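Local coordinates for protein hydroquinone dioxygenase small subunit (Pseudomonas sp., PDB 4ZXA) that probably serves as the smaller partner in a two-subunit, metal-dependent cupin dioxygenase that opens the ring of hydroquinone, at residues L57-A68 against R144-K154. Residues are numbered along the deposited sequence; the frame is centred on the assembly and turned at random.
Sequences LNLGYVVETLRA and RPGVILQQTIK
Leu66 and Ile148, a hydrogen-bonded antiparallel pair, meet on one face of the sheet, CB of Leu66 4.0 Å from CB of Ile148. With CG1 anti to its carbonyl carbon (chi1 -55°), Ile148 brings CD1 to 3.9 Å from CB of Ala68, while Leu66 CD1 leans toward CB of Gln150. On the other face CG1 of Val63 meets CD2 of Leu149 at 3.6 Å; beyond them helix 40-45 packs on Thr65, Val147 and Leu149. Toward the Asn58-Tyr61 type I' turn, which links strand 52-58 to strand 61-69, Val62 turns CG2 onto CG2 of Thr152 (3.5 Å) and CG1 onto CB and CG of Lys154, whose bent chain runs almost perpendicular to it. Trimming Val62 to alanine removes both methyls and would probably open a gap beside CG2 of Thr152 and leave CB and CG of Lys154 without their apolar neighbour. Tyr61 and Ile153 run side by side on the face of Val63. Nine backbone hydrogen bonds join the segments, from Lys154 N to Gly60 O, just beyond the strand ends, to the pair between Ala68 and Gly146; most are nearly straight, though the N-H...O angle falls to 144° at Ala68 N to Gly146 O. At the polar edge Glu64 extends beside Gln150, its carboxylate turned 47° from the amide, with OE1 3.5 Å from CG2 of Thr152. One water donates to Glu64 OE2 (2.6 Å) and to Ile153 O (2.9 Å). The chemistry thus divides this central strand pair of a cupin sheet: backbone and aliphatic contacts join the strands, whereas polar ends look mainly elsewhere, Glu64 OE2 hydrogen-bonding Ser158 OG, Thr152 OG1 Glu81 OE2 and Gln150 NE2 Tyr138 OH, with Lys154 salt-bridged to Glu160. The large subunit packs on Tyr61 and Val63, and its Ser236 and Ser241 hydrogen-bond Gln151, tying this face to the partner chain.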
loop_
_atom_site.group_PDB
_atom_site.type_symbol
_atom_site.label_atom_id
_atom_site.label_comp_id
_atom_site.label_asym_id
_atom_site.label_seq_id
_atom_site.Cartn_x
_atom_site.Cartn_y
_atom_site.Cartn_z
ATOM N N LEU A 57 4.739 -31.095 -13.864
ATOM C CA LEU A 57 4.270 -31.562 -15.165
ATOM C C LEU A 57 3.369 -30.537 -15.869
ATOM O O LEU A 57 2.306 -30.176 -15.354
ATOM C CB LEU A 57 3.532 -32.891 -15.010
ATOM C CG LEU A 57 2.892 -33.444 -16.280
ATOM C CD1 LEU A 57 3.929 -33.643 -17.373
ATOM C CD2 LEU A 57 2.178 -34.750 -15.964
ATOM N N ASN A 58 3.792 -30.072 -17.044
ATOM C CA ASN A 58 3.008 -29.077 -17.786
ATOM C C ASN A 58 2.925 -29.420 -19.258
ATOM O O ASN A 58 3.912 -29.294 -19.993
ATOM C CB ASN A 58 3.578 -27.661 -17.601
ATOM C CG ASN A 58 2.605 -26.574 -18.058
ATOM O OD1 ASN A 58 1.801 -26.794 -18.959
ATOM N ND2 ASN A 58 2.665 -25.405 -17.425
ATOM N N LEU A 59 1.751 -29.869 -19.690
ATOM C CA LEU A 59 1.586 -30.269 -21.080
ATOM C C LEU A 59 2.733 -31.169 -21.574
ATOM O O LEU A 59 3.273 -30.972 -22.663
ATOM C CB LEU A 59 1.471 -29.039 -21.984
ATOM C CG LEU A 59 0.795 -29.330 -23.328
ATOM C CD1 LEU A 59 -0.706 -29.523 -23.118
ATOM C CD2 LEU A 59 1.080 -28.233 -24.341
ATOM N N GLY A 60 3.124 -32.150 -20.768
ATOM C CA GLY A 60 4.119 -33.100 -21.217
ATOM C C GLY A 60 5.545 -32.673 -20.959
ATOM O O GLY A 60 6.464 -33.458 -21.139
ATOM N N TYR A 61 5.743 -31.425 -20.550
ATOM C CA TYR A 61 7.070 -31.007 -20.106
ATOM C C TYR A 61 7.213 -31.377 -18.644
ATOM O O TYR A 61 6.229 -31.370 -17.880
ATOM C CB TYR A 61 7.288 -29.520 -20.341
ATOM C CG TYR A 61 7.189 -29.192 -21.802
ATOM C CD1 TYR A 61 8.300 -29.317 -22.624
ATOM C CD2 TYR A 61 5.967 -28.797 -22.377
ATOM C CE1 TYR A 61 8.212 -29.055 -23.987
ATOM C CE2 TYR A 61 5.874 -28.517 -23.738
ATOM C CZ TYR A 61 7.002 -28.660 -24.534
ATOM O OH TYR A 61 6.943 -28.391 -25.872
ATOM N N VAL A 62 8.418 -31.747 -18.242
ATOM C CA VAL A 62 8.578 -32.193 -16.867
ATOM C C VAL A 62 9.732 -31.528 -16.151
ATOM O O VAL A 62 10.726 -31.132 -16.759
ATOM C CB VAL A 62 8.713 -33.750 -16.749
ATOM C CG1 VAL A 62 7.404 -34.452 -17.128
ATOM C CG2 VAL A 62 9.883 -34.271 -17.583
ATOM N N VAL A 63 9.566 -31.393 -14.844
ATOM C CA VAL A 63 10.698 -31.163 -13.967
ATOM C C VAL A 63 10.868 -32.417 -13.119
ATOM O O VAL A 63 9.960 -32.813 -12.390
ATOM C CB VAL A 63 10.517 -29.935 -13.087
ATOM C CG1 VAL A 63 11.633 -29.866 -12.058
ATOM C CG2 VAL A 63 10.517 -28.687 -13.950
ATOM N N GLU A 64 12.021 -33.059 -13.265
ATOM C CA GLU A 64 12.335 -34.279 -12.528
ATOM C C GLU A 64 13.333 -33.997 -11.404
ATOM O O GLU A 64 14.225 -33.145 -11.538
ATOM C CB GLU A 64 12.911 -35.349 -13.468
ATOM C CG GLU A 64 11.957 -35.832 -14.539
ATOM C CD GLU A 64 12.673 -36.620 -15.619
ATOM O OE1 GLU A 64 13.915 -36.484 -15.722
ATOM O OE2 GLU A 64 11.998 -37.375 -16.366
ATOM N N THR A 65 13.150 -34.705 -10.292
ATOM C CA THR A 65 14.090 -34.682 -9.179
ATOM C C THR A 65 14.855 -36.001 -9.142
ATOM O O THR A 65 14.252 -37.073 -9.111
ATOM C CB THR A 65 13.375 -34.458 -7.819
ATOM O OG1 THR A 65 12.753 -33.167 -7.810
ATOM C CG2 THR A 65 14.376 -34.516 -6.669
ATOM N N LEU A 66 16.180 -35.929 -9.180
ATOM C CA LEU A 66 17.000 -37.140 -9.066
ATOM C C LEU A 66 17.823 -37.163 -7.782
ATOM O O LEU A 66 18.452 -36.154 -7.394
ATOM C CB LEU A 66 17.941 -37.312 -10.265
ATOM C CG LEU A 66 17.349 -37.670 -11.625
ATOM C CD1 LEU A 66 16.510 -36.520 -12.163
ATOM C CD2 LEU A 66 18.459 -38.018 -12.603
ATOM N N ARG A 67 17.821 -38.323 -7.129
ATOM C CA ARG A 67 18.733 -38.566 -6.027
ATOM C C ARG A 67 20.064 -39.038 -6.605
ATOM O O ARG A 67 20.172 -40.161 -7.103
ATOM C CB ARG A 67 18.160 -39.610 -5.064
ATOM C CG ARG A 67 19.018 -39.851 -3.831
ATOM C CD ARG A 67 18.610 -41.109 -3.059
ATOM N NE ARG A 67 19.636 -41.424 -2.071
ATOM C CZ ARG A 67 19.706 -40.855 -0.874
ATOM N NH1 ARG A 67 18.774 -39.975 -0.515
ATOM N NH2 ARG A 67 20.693 -41.171 -0.038
ATOM N N ALA A 68 21.072 -38.176 -6.555
ATOM C CA ALA A 68 22.394 -38.530 -7.056
ATOM C C ALA A 68 23.186 -39.314 -5.997
ATOM O O ALA A 68 23.597 -38.767 -4.963
ATOM C CB ALA A 68 23.149 -37.276 -7.487
ATOM N N ARG A 144 28.961 -38.596 -2.828
ATOM C CA ARG A 144 28.074 -38.375 -1.690
ATOM C C ARG A 144 26.668 -38.069 -2.169
ATOM O O ARG A 144 26.482 -37.534 -3.257
ATOM C CB ARG A 144 28.593 -37.234 -0.816
ATOM C CG ARG A 144 30.029 -37.444 -0.339
ATOM C CD ARG A 144 30.391 -36.555 0.855
ATOM N NE ARG A 144 31.798 -36.711 1.221
ATOM C CZ ARG A 144 32.816 -36.303 0.464
ATOM N NH1 ARG A 144 32.578 -35.714 -0.705
ATOM N NH2 ARG A 144 34.071 -36.484 0.870
ATOM N N PRO A 145 25.667 -38.413 -1.353
ATOM C CA PRO A 145 24.274 -38.191 -1.748
ATOM C C PRO A 145 24.008 -36.715 -2.062
ATOM O O PRO A 145 24.345 -35.827 -1.272
ATOM C CB PRO A 145 23.480 -38.628 -0.504
ATOM C CG PRO A 145 24.409 -39.535 0.256
ATOM C CD PRO A 145 25.780 -38.967 0.008
ATOM N N GLY A 146 23.414 -36.464 -3.223
ATOM C CA GLY A 146 23.058 -35.117 -3.624
ATOM C C GLY A 146 21.725 -35.105 -4.349
ATOM O O GLY A 146 21.074 -36.139 -4.483
ATOM N N VAL A 147 21.333 -33.928 -4.831
ATOM C CA VAL A 147 20.065 -33.752 -5.524
ATOM C C VAL A 147 20.242 -33.068 -6.884
ATOM O O VAL A 147 20.869 -32.006 -6.971
ATOM C CB VAL A 147 19.100 -32.932 -4.666
ATOM C CG1 VAL A 147 17.799 -32.759 -5.387
ATOM C CG2 VAL A 147 18.876 -33.606 -3.310
ATOM N N ILE A 148 19.712 -33.694 -7.939
ATOM C CA ILE A 148 19.749 -33.125 -9.291
ATOM C C ILE A 148 18.341 -32.775 -9.780
ATOM O O ILE A 148 17.434 -33.620 -9.738
ATOM C CB ILE A 148 20.327 -34.109 -10.330
ATOM C CG1 ILE A 148 21.716 -34.613 -9.929
ATOM C CG2 ILE A 148 20.361 -33.463 -11.707
ATOM C CD1 ILE A 148 22.290 -35.665 -10.889
ATOM N N LEU A 149 18.163 -31.536 -10.245
ATOM C CA LEU A 149 16.929 -31.137 -10.910
ATOM C C LEU A 149 17.145 -31.224 -12.404
ATOM O O LEU A 149 18.077 -30.609 -12.948
ATOM C CB LEU A 149 16.545 -29.702 -10.556
ATOM C CG LEU A 149 15.636 -29.454 -9.359
ATOM C CD1 LEU A 149 15.519 -27.963 -9.103
ATOM C CD2 LEU A 149 14.277 -30.027 -9.599
ATOM N N GLN A 150 16.285 -31.979 -13.070
ATOM C CA GLN A 150 16.391 -32.115 -14.511
ATOM C C GLN A 150 15.172 -31.522 -15.223
ATOM O O GLN A 150 14.028 -31.883 -14.926
ATOM C CB GLN A 150 16.579 -33.589 -14.898
ATOM C CG GLN A 150 16.642 -33.824 -16.397
ATOM C CD GLN A 150 17.625 -34.927 -16.791
ATOM O OE1 GLN A 150 18.527 -35.285 -16.022
ATOM N NE2 GLN A 150 17.460 -35.460 -18.004
ATOM N N GLN A 151 15.441 -30.614 -16.158
ATOM C CA GLN A 151 14.426 -30.061 -17.046
ATOM C C GLN A 151 14.374 -30.847 -18.357
ATOM O O GLN A 151 15.346 -30.885 -19.112
ATOM C CB GLN A 151 14.737 -28.598 -17.335
ATOM C CG GLN A 151 13.824 -27.956 -18.364
ATOM C CD GLN A 151 14.377 -26.622 -18.811
ATOM O OE1 GLN A 151 15.566 -26.354 -18.625
ATOM N NE2 GLN A 151 13.528 -25.774 -19.393
ATOM N N THR A 152 13.236 -31.471 -18.631
ATOM C CA THR A 152 13.151 -32.337 -19.800
ATOM C C THR A 152 11.699 -32.590 -20.213
ATOM O O THR A 152 10.815 -31.796 -19.883
ATOM C CB THR A 152 13.914 -33.681 -19.561
ATOM O OG1 THR A 152 13.988 -34.423 -20.787
ATOM C CG2 THR A 152 13.230 -34.524 -18.481
ATOM N N ILE A 153 11.453 -33.696 -20.917
ATOM C CA ILE A 153 10.111 -34.040 -21.371
ATOM C C ILE A 153 9.719 -35.426 -20.877
ATOM O O ILE A 153 10.539 -36.330 -20.879
ATOM C CB ILE A 153 10.040 -33.987 -22.911
ATOM C CG1 ILE A 153 10.413 -32.577 -23.392
ATOM C CG2 ILE A 153 8.667 -34.439 -23.422
ATOM C CD1 ILE A 153 10.402 -32.399 -24.904
ATOM N N LYS A 154 8.471 -35.592 -20.448
ATOM C CA LYS A 154 8.011 -36.881 -19.923
ATOM C C LYS A 154 8.408 -37.996 -20.885
ATOM O O LYS A 154 8.131 -37.913 -22.084
ATOM C CB LYS A 154 6.492 -36.883 -19.709
ATOM C CG LYS A 154 6.014 -37.615 -18.449
ATOM C CD LYS A 154 5.260 -38.871 -18.806
ATOM C CE LYS A 154 3.761 -38.699 -18.744
ATOM N NZ LYS A 154 3.293 -38.684 -17.345
HETATM O O HOH W 1 12.182 -37.781 -18.923
#